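Local coordinates for protein choloylglycine hydrolase (Clostridium perfringens, PDB 2BJF) that hydrolyses the amide bond of glycine- and taurine-conjugated bile salts, releasing free bile acids, and can also act as an acyltransferase on bile acids, at residues Ser25-Phe37 with Thr49-Phe61. Sequence-based numbering, arbitrary orientation. Where two conformers were deposited one is given.
Sequences SFNQSIIFIPRNF and TTKYAVLGMGTIF. With DXC ((3alpha,5beta,12alpha)-3,12-dihydroxycholan-24-oic acid), chain B.
Ile31 pushes its CD1 methyl into the hollow over the backbone of Gly58 and Thr59, on an antiparallel beta ladder in which strand 29-33 pairs with strand 54-61 in this Ntn-hydrolase fold. Because Gly58 has no side chain on this face, Ile31 CD1 comes within 3.5 Å of both Gly58 C and Thr59 N, while Ile60 CG1 also touches it. The reach depends on the outer torsion of Ile31, whose CD1 is extended (chi2 168°). Six backbone hydrogen bonds, most of them nearly straight, two in each of the pairs Ser29-Gly58, Ile31-Gly56 and Ile33-Val54, hold the ladder.

The other face is knobbier. Leu55 CD1 fits between Ile30 and Phe32, 3.7 Å from Ile30 CG2 and at the edge of the Phe32 ring. Met57, bent at both chi2 and chi3, brings SD to 3.6 Å from Ser29 O, with CE against CG1 and CD1 of Ile30. Tyr289 and Tyr291 of strand 288-293 pack on this Ile30, Leu55 and Met57 surface.

At the bile-acid end, the Phe26 ring is sandwiched: Gln28 CB lies off-centre on one face, and DXC C24 sits over the centre of the other, 3.5 Å above the plane. Phe26 thereby forms a wall of the deoxycholate pocket, while Thr59 CG2 borders the ring's edge. Phe61, from the other segment, touches DXC C18.

Beyond the ladder, Thr50 plugs the turn at Pro34-Phe37. Its CG2 methyl lies against Ile33 CG2, whereas OG1, set between backbone N and carbonyl carbon (chi1 59°), faces the turn. Thr50 OG1 accepts a hydrogen bond from Phe37 N at 3.0 Å and donates one to Pro34 O at 2.7 Å, in the carbonyl plane and on a lone pair.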
loop_
_atom_site.group_PDB
_atom_site.type_symbol
_atom_site.label_atom_id
_atom_site.label_comp_id
_atom_site.label_asym_id
_atom_site.label_seq_id
_atom_site.Cartn_x
_atom_site.Cartn_y
_atom_site.Cartn_z
ATOM N N SER A 25 16.470 0.167 -28.186
ATOM C CA SER A 25 15.843 0.433 -29.475
ATOM C C SER A 25 15.820 -0.854 -30.288
ATOM O O SER A 25 16.793 -1.610 -30.277
ATOM C CB SER A 25 16.615 1.518 -30.232
ATOM O OG SER A 25 16.216 1.585 -31.591
ATOM N N PHE A 26 14.712 -1.106 -30.980
ATOM C CA PHE A 26 14.642 -2.250 -31.893
ATOM C C PHE A 26 14.627 -1.840 -33.368
ATOM O O PHE A 26 13.997 -2.495 -34.202
ATOM C CB PHE A 26 13.507 -3.232 -31.521
ATOM C CG PHE A 26 12.113 -2.655 -31.594
ATOM C CD1 PHE A 26 11.273 -2.971 -32.659
ATOM C CD2 PHE A 26 11.619 -1.843 -30.576
ATOM C CE1 PHE A 26 9.974 -2.466 -32.724
ATOM C CE2 PHE A 26 10.325 -1.327 -30.634
ATOM C CZ PHE A 26 9.500 -1.641 -31.709
ATOM N N ASN A 27 15.357 -0.765 -33.674
ATOM C CA ASN A 27 15.428 -0.199 -35.027
ATOM C C ASN A 27 14.043 -0.046 -35.650
ATOM O O ASN A 27 13.824 -0.393 -36.815
ATOM C CB ASN A 27 16.342 -1.041 -35.928
ATOM C CG ASN A 27 17.787 -1.043 -35.464
ATOM O OD1 ASN A 27 18.294 -0.043 -34.951
ATOM N ND2 ASN A 27 18.463 -2.169 -35.655
ATOM N N GLN A 28 13.114 0.473 -34.854
ATOM C CA GLN A 28 11.712 0.535 -35.245
ATOM C C GLN A 28 11.409 1.614 -36.275
ATOM O O GLN A 28 12.045 2.671 -36.308
ATOM C CB GLN A 28 10.796 0.701 -34.025
ATOM C CG GLN A 28 11.062 1.932 -33.164
ATOM C CD GLN A 28 11.941 1.642 -31.961
ATOM O OE1 GLN A 28 12.973 0.979 -32.067
ATOM N NE2 GLN A 28 11.532 2.148 -30.801
ATOM N N SER A 29 10.430 1.312 -37.120
ATOM C CA SER A 29 9.813 2.282 -38.006
ATOM C C SER A 29 8.341 1.909 -38.109
ATOM O O SER A 29 7.941 0.818 -37.691
ATOM C CB SER A 29 10.475 2.260 -39.387
ATOM O OG SER A 29 10.284 1.012 -40.029
ATOM N N ILE A 30 7.534 2.820 -38.638
ATOM C CA ILE A 30 6.137 2.515 -38.905
ATOM C C ILE A 30 6.074 1.893 -40.298
ATOM O O ILE A 30 6.461 2.520 -41.289
ATOM C CB ILE A 30 5.221 3.758 -38.781
ATOM C CG1 ILE A 30 5.315 4.375 -37.378
ATOM C CG2 ILE A 30 3.774 3.381 -39.064
ATOM C CD1 ILE A 30 6.479 5.341 -37.182
ATOM N N ILE A 31 5.604 0.650 -40.352
ATOM C CA ILE A 31 5.653 -0.162 -41.568
ATOM C C ILE A 31 4.269 -0.350 -42.179
ATOM O O ILE A 31 3.329 -0.766 -41.496
ATOM C CB ILE A 31 6.292 -1.552 -41.289
ATOM C CG1 ILE A 31 7.701 -1.394 -40.706
ATOM C CG2 ILE A 31 6.322 -2.414 -42.555
ATOM C CD1 ILE A 31 8.285 -2.681 -40.147
ATOM N N PHE A 32 4.160 -0.036 -43.468
ATOM C CA PHE A 32 2.955 -0.297 -44.247
ATOM C C PHE A 32 3.210 -1.429 -45.236
ATOM O O PHE A 32 4.182 -1.392 -45.995
ATOM C CB PHE A 32 2.501 0.964 -44.997
ATOM C CG PHE A 32 1.386 0.718 -45.983
ATOM C CD1 PHE A 32 0.064 0.636 -45.553
ATOM C CD2 PHE A 32 1.659 0.566 -47.342
ATOM C CE1 PHE A 32 -0.970 0.406 -46.457
ATOM C CE2 PHE A 32 0.630 0.333 -48.256
ATOM C CZ PHE A 32 -0.687 0.254 -47.812
ATOM N N ILE A 33 2.331 -2.429 -45.217
ATOM C CA ILE A 33 2.381 -3.530 -46.177
ATOM C C ILE A 33 1.060 -3.583 -46.946
ATOM O O ILE A 33 -0.002 -3.713 -46.337
ATOM C CB ILE A 33 2.644 -4.902 -45.494
ATOM C CG1 ILE A 33 3.839 -4.820 -44.535
ATOM C CG2 ILE A 33 2.868 -5.987 -46.547
ATOM C CD1 ILE A 33 4.046 -6.070 -43.684
ATOM N N PRO A 34 1.120 -3.473 -48.288
ATOM C CA PRO A 34 -0.094 -3.517 -49.106
ATOM C C PRO A 34 -0.671 -4.929 -49.225
ATOM O O PRO A 34 -0.061 -5.891 -48.748
ATOM C CB PRO A 34 0.391 -3.021 -50.472
ATOM C CG PRO A 34 1.824 -3.406 -50.520
ATOM C CD PRO A 34 2.332 -3.294 -49.109
ATOM N N ARG A 35 -1.841 -5.037 -49.855
ATOM C CA ARG A 35 -2.476 -6.328 -50.132
ATOM C C ARG A 35 -1.624 -7.159 -51.082
ATOM O O ARG A 35 -0.859 -6.606 -51.882
ATOM C CB ARG A 35 -3.846 -6.127 -50.785
ATOM C CG ARG A 35 -4.870 -5.369 -49.967
ATOM C CD ARG A 35 -5.941 -4.821 -50.895
ATOM N NE ARG A 35 -6.991 -4.091 -50.190
ATOM C CZ ARG A 35 -7.867 -3.280 -50.777
ATOM N NH1 ARG A 35 -7.824 -3.078 -52.090
ATOM N NH2 ARG A 35 -8.789 -2.663 -50.050
ATOM N N ASN A 36 -1.763 -8.482 -50.992
ATOM C CA ASN A 36 -1.110 -9.421 -51.914
ATOM C C ASN A 36 0.420 -9.283 -51.963
ATOM O O ASN A 36 1.044 -9.499 -53.005
ATOM C CB ASN A 36 -1.733 -9.310 -53.317
ATOM C CG ASN A 36 -1.412 -10.501 -54.205
ATOM O OD1 ASN A 36 -0.880 -10.339 -55.304
ATOM N ND2 ASN A 36 -1.733 -11.702 -53.734
ATOM N N PHE A 37 1.016 -8.922 -50.828
ATOM C CA PHE A 37 2.471 -8.802 -50.732
ATOM C C PHE A 37 3.080 -10.037 -50.079
ATOM O O PHE A 37 2.719 -10.402 -48.958
ATOM C CB PHE A 37 2.890 -7.536 -49.974
ATOM C CG PHE A 37 4.368 -7.258 -50.037
ATOM C CD1 PHE A 37 4.904 -6.508 -51.082
ATOM C CD2 PHE A 37 5.228 -7.756 -49.061
ATOM C CE1 PHE A 37 6.273 -6.256 -51.150
ATOM C CE2 PHE A 37 6.597 -7.513 -49.123
ATOM C CZ PHE A 37 7.120 -6.758 -50.168
ATOM N N THR A 49 1.804 -14.334 -47.543
ATOM C CA THR A 49 1.246 -13.372 -48.488
ATOM C C THR A 49 0.022 -12.716 -47.860
ATOM O O THR A 49 -0.935 -13.398 -47.487
ATOM C CB THR A 49 0.884 -14.031 -49.841
ATOM O OG1 THR A 49 2.038 -14.688 -50.381
ATOM C CG2 THR A 49 0.398 -12.986 -50.838
ATOM N N THR A 50 0.068 -11.392 -47.736
ATOM C CA THR A 50 -0.997 -10.637 -47.079
ATOM C C THR A 50 -2.300 -10.691 -47.868
ATOM O O THR A 50 -2.302 -10.560 -49.091
ATOM C CB THR A 50 -0.606 -9.154 -46.855
ATOM O OG1 THR A 50 -0.307 -8.536 -48.113
ATOM C CG2 THR A 50 0.606 -9.041 -45.932
ATOM N N LYS A 51 -3.403 -10.913 -47.159
ATOM C CA LYS A 51 -4.732 -10.770 -47.740
ATOM C C LYS A 51 -5.175 -9.321 -47.566
ATOM O O LYS A 51 -5.686 -8.700 -48.499
ATOM C CB LYS A 51 -5.727 -11.732 -47.080
ATOM C CG LYS A 51 -7.142 -11.661 -47.641
ATOM C CD LYS A 51 -8.091 -12.571 -46.880
ATOM C CE LYS A 51 -9.514 -12.431 -47.393
ATOM N NZ LYS A 51 -10.451 -13.343 -46.681
ATOM N N TYR A 52 -4.956 -8.792 -46.364
ATOM C CA TYR A 52 -5.306 -7.413 -46.037
ATOM C C TYR A 52 -4.060 -6.552 -45.859
ATOM O O TYR A 52 -3.009 -7.044 -45.438
ATOM C CB TYR A 52 -6.159 -7.366 -44.764
ATOM C CG TYR A 52 -7.423 -8.199 -44.833
ATOM C CD1 TYR A 52 -8.425 -7.907 -45.759
ATOM C CD2 TYR A 52 -7.621 -9.274 -43.966
ATOM C CE1 TYR A 52 -9.589 -8.667 -45.826
ATOM C CE2 TYR A 52 -8.785 -10.041 -44.023
ATOM C CZ TYR A 52 -9.762 -9.731 -44.957
ATOM O OH TYR A 52 -10.913 -10.482 -45.020
ATOM N N ALA A 53 -4.188 -5.269 -46.192
ATOM C CA ALA A 53 -3.119 -4.295 -45.982
ATOM C C ALA A 53 -2.910 -4.061 -44.489
ATOM O O ALA A 53 -3.866 -4.089 -43.718
ATOM C CB ALA A 53 -3.441 -2.991 -46.687
ATOM N N VAL A 54 -1.658 -3.830 -44.099
ATOM C CA VAL A 54 -1.267 -3.735 -42.690
ATOM C C VAL A 54 -0.484 -2.448 -42.422
ATOM O O VAL A 54 0.325 -2.025 -43.249
ATOM C CB VAL A 54 -0.410 -4.967 -42.266
ATOM C CG1 VAL A 54 0.076 -4.844 -40.826
ATOM C CG2 VAL A 54 -1.194 -6.267 -42.448
ATOM N N LEU A 55 -0.737 -1.831 -41.267
ATOM C CA LEU A 55 0.047 -0.688 -40.796
ATOM C C LEU A 55 0.334 -0.813 -39.304
ATOM O O LEU A 55 -0.575 -1.059 -38.511
ATOM C CB LEU A 55 -0.676 0.634 -41.079
ATOM C CG LEU A 55 0.055 1.921 -40.665
ATOM C CD1 LEU A 55 1.257 2.185 -41.563
ATOM C CD2 LEU A 55 -0.887 3.117 -40.670
ATOM N N GLY A 56 1.599 -0.639 -38.929
ATOM C CA GLY A 56 1.980 -0.662 -37.518
ATOM C C GLY A 56 3.453 -0.438 -37.249
ATOM O O GLY A 56 4.249 -0.275 -38.174
ATOM N N MET A 57 3.812 -0.421 -35.967
ATOM C CA MET A 57 5.206 -0.288 -35.561
ATOM C C MET A 57 5.895 -1.641 -35.614
ATOM O O MET A 57 5.368 -2.639 -35.122
ATOM C CB MET A 57 5.310 0.287 -34.146
ATOM C CG MET A 57 6.709 0.773 -33.770
ATOM S SD MET A 57 7.136 2.356 -34.527
ATOM C CE MET A 57 6.199 3.485 -33.496
ATOM N N GLY A 58 7.078 -1.670 -36.212
ATOM C CA GLY A 58 7.870 -2.887 -36.261
ATOM C C GLY A 58 9.269 -2.624 -36.764
ATOM O O GLY A 58 9.734 -1.484 -36.771
ATOM N N THR A 59 9.941 -3.688 -37.184
ATOM C CA THR A 59 11.267 -3.576 -37.772
ATOM C C THR A 59 11.452 -4.604 -38.883
ATOM O O THR A 59 10.760 -5.626 -38.921
ATOM C CB THR A 59 12.392 -3.694 -36.707
ATOM O OG1 THR A 59 13.658 -3.382 -37.303
ATOM C CG2 THR A 59 12.443 -5.093 -36.086
ATOM N N ILE A 60 12.370 -4.309 -39.798
ATOM C CA ILE A 60 12.706 -5.237 -40.869
ATOM C C ILE A 60 14.032 -5.909 -40.517
ATOM O O ILE A 60 15.102 -5.302 -40.621
ATOM C CB ILE A 60 12.751 -4.539 -42.251
ATOM C CG1 ILE A 60 11.410 -3.847 -42.536
ATOM C CG2 ILE A 60 13.072 -5.548 -43.351
ATOM C CD1 ILE A 60 11.461 -2.786 -43.623
ATOM N N PHE A 61 13.936 -7.158 -40.073
ATOM C CA PHE A 61 15.085 -7.917 -39.594
ATOM C C PHE A 61 15.424 -9.011 -40.593
ATOM O O PHE A 61 14.571 -9.837 -40.934
ATOM C CB PHE A 61 14.780 -8.521 -38.219
ATOM C CG PHE A 61 15.992 -9.050 -37.498
ATOM C CD1 PHE A 61 16.740 -8.221 -36.665
ATOM C CD2 PHE A 61 16.375 -10.381 -37.637
ATOM C CE1 PHE A 61 17.858 -8.708 -35.990
ATOM C CE2 PHE A 61 17.493 -10.877 -36.967
ATOM C CZ PHE A 61 18.234 -10.039 -36.142
HETATM C C1 DXC B . 15.821 -10.741 -31.150
HETATM C C2 DXC B . 14.516 -11.380 -31.623
HETATM C C3 DXC B . 14.034 -10.848 -32.984
HETATM C C4 DXC B . 13.973 -9.312 -33.070
HETATM C C5 DXC B . 15.291 -8.721 -32.567
HETATM C C6 DXC B . 15.716 -9.220 -31.185
HETATM C C7 DXC B . 12.700 -11.520 -33.347
HETATM C C8 DXC B . 11.497 -10.966 -32.580
HETATM C C9 DXC B . 11.427 -9.438 -32.546
HETATM C C10 DXC B . 12.789 -8.790 -32.216
HETATM C C11 DXC B . 10.440 -8.959 -31.476
HETATM C C12 DXC B . 10.261 -7.441 -31.400
HETATM C C13 DXC B . 11.618 -6.772 -31.132
HETATM C C14 DXC B . 12.686 -7.252 -32.127
HETATM C C15 DXC B . 9.034 -9.559 -31.428
HETATM C C16 DXC B . 8.261 -8.552 -30.569
HETATM C C17 DXC B . 9.224 -7.390 -30.266
HETATM C C18 DXC B . 13.814 -8.877 -34.526
HETATM C C19 DXC B . 8.479 -6.076 -29.942
HETATM O O1 DXC B . 12.061 -7.006 -29.786
HETATM O O2 DXC B . 16.100 -11.166 -29.810
HETATM C C20 DXC B . 9.674 -6.869 -32.705
HETATM C C21 DXC B . 7.660 -6.198 -28.650
HETATM C C22 DXC B . 8.520 -6.517 -27.423
HETATM C C23 DXC B . 7.863 -6.095 -26.128
HETATM O O3 DXC B . 6.818 -5.411 -26.157
HETATM O O4 DXC B . 8.406 -6.454 -25.062
HETATM C C24 DXC B . 9.370 -4.834 -29.864
HETATM O O HOH W 1 -3.609 -12.186 -51.716
#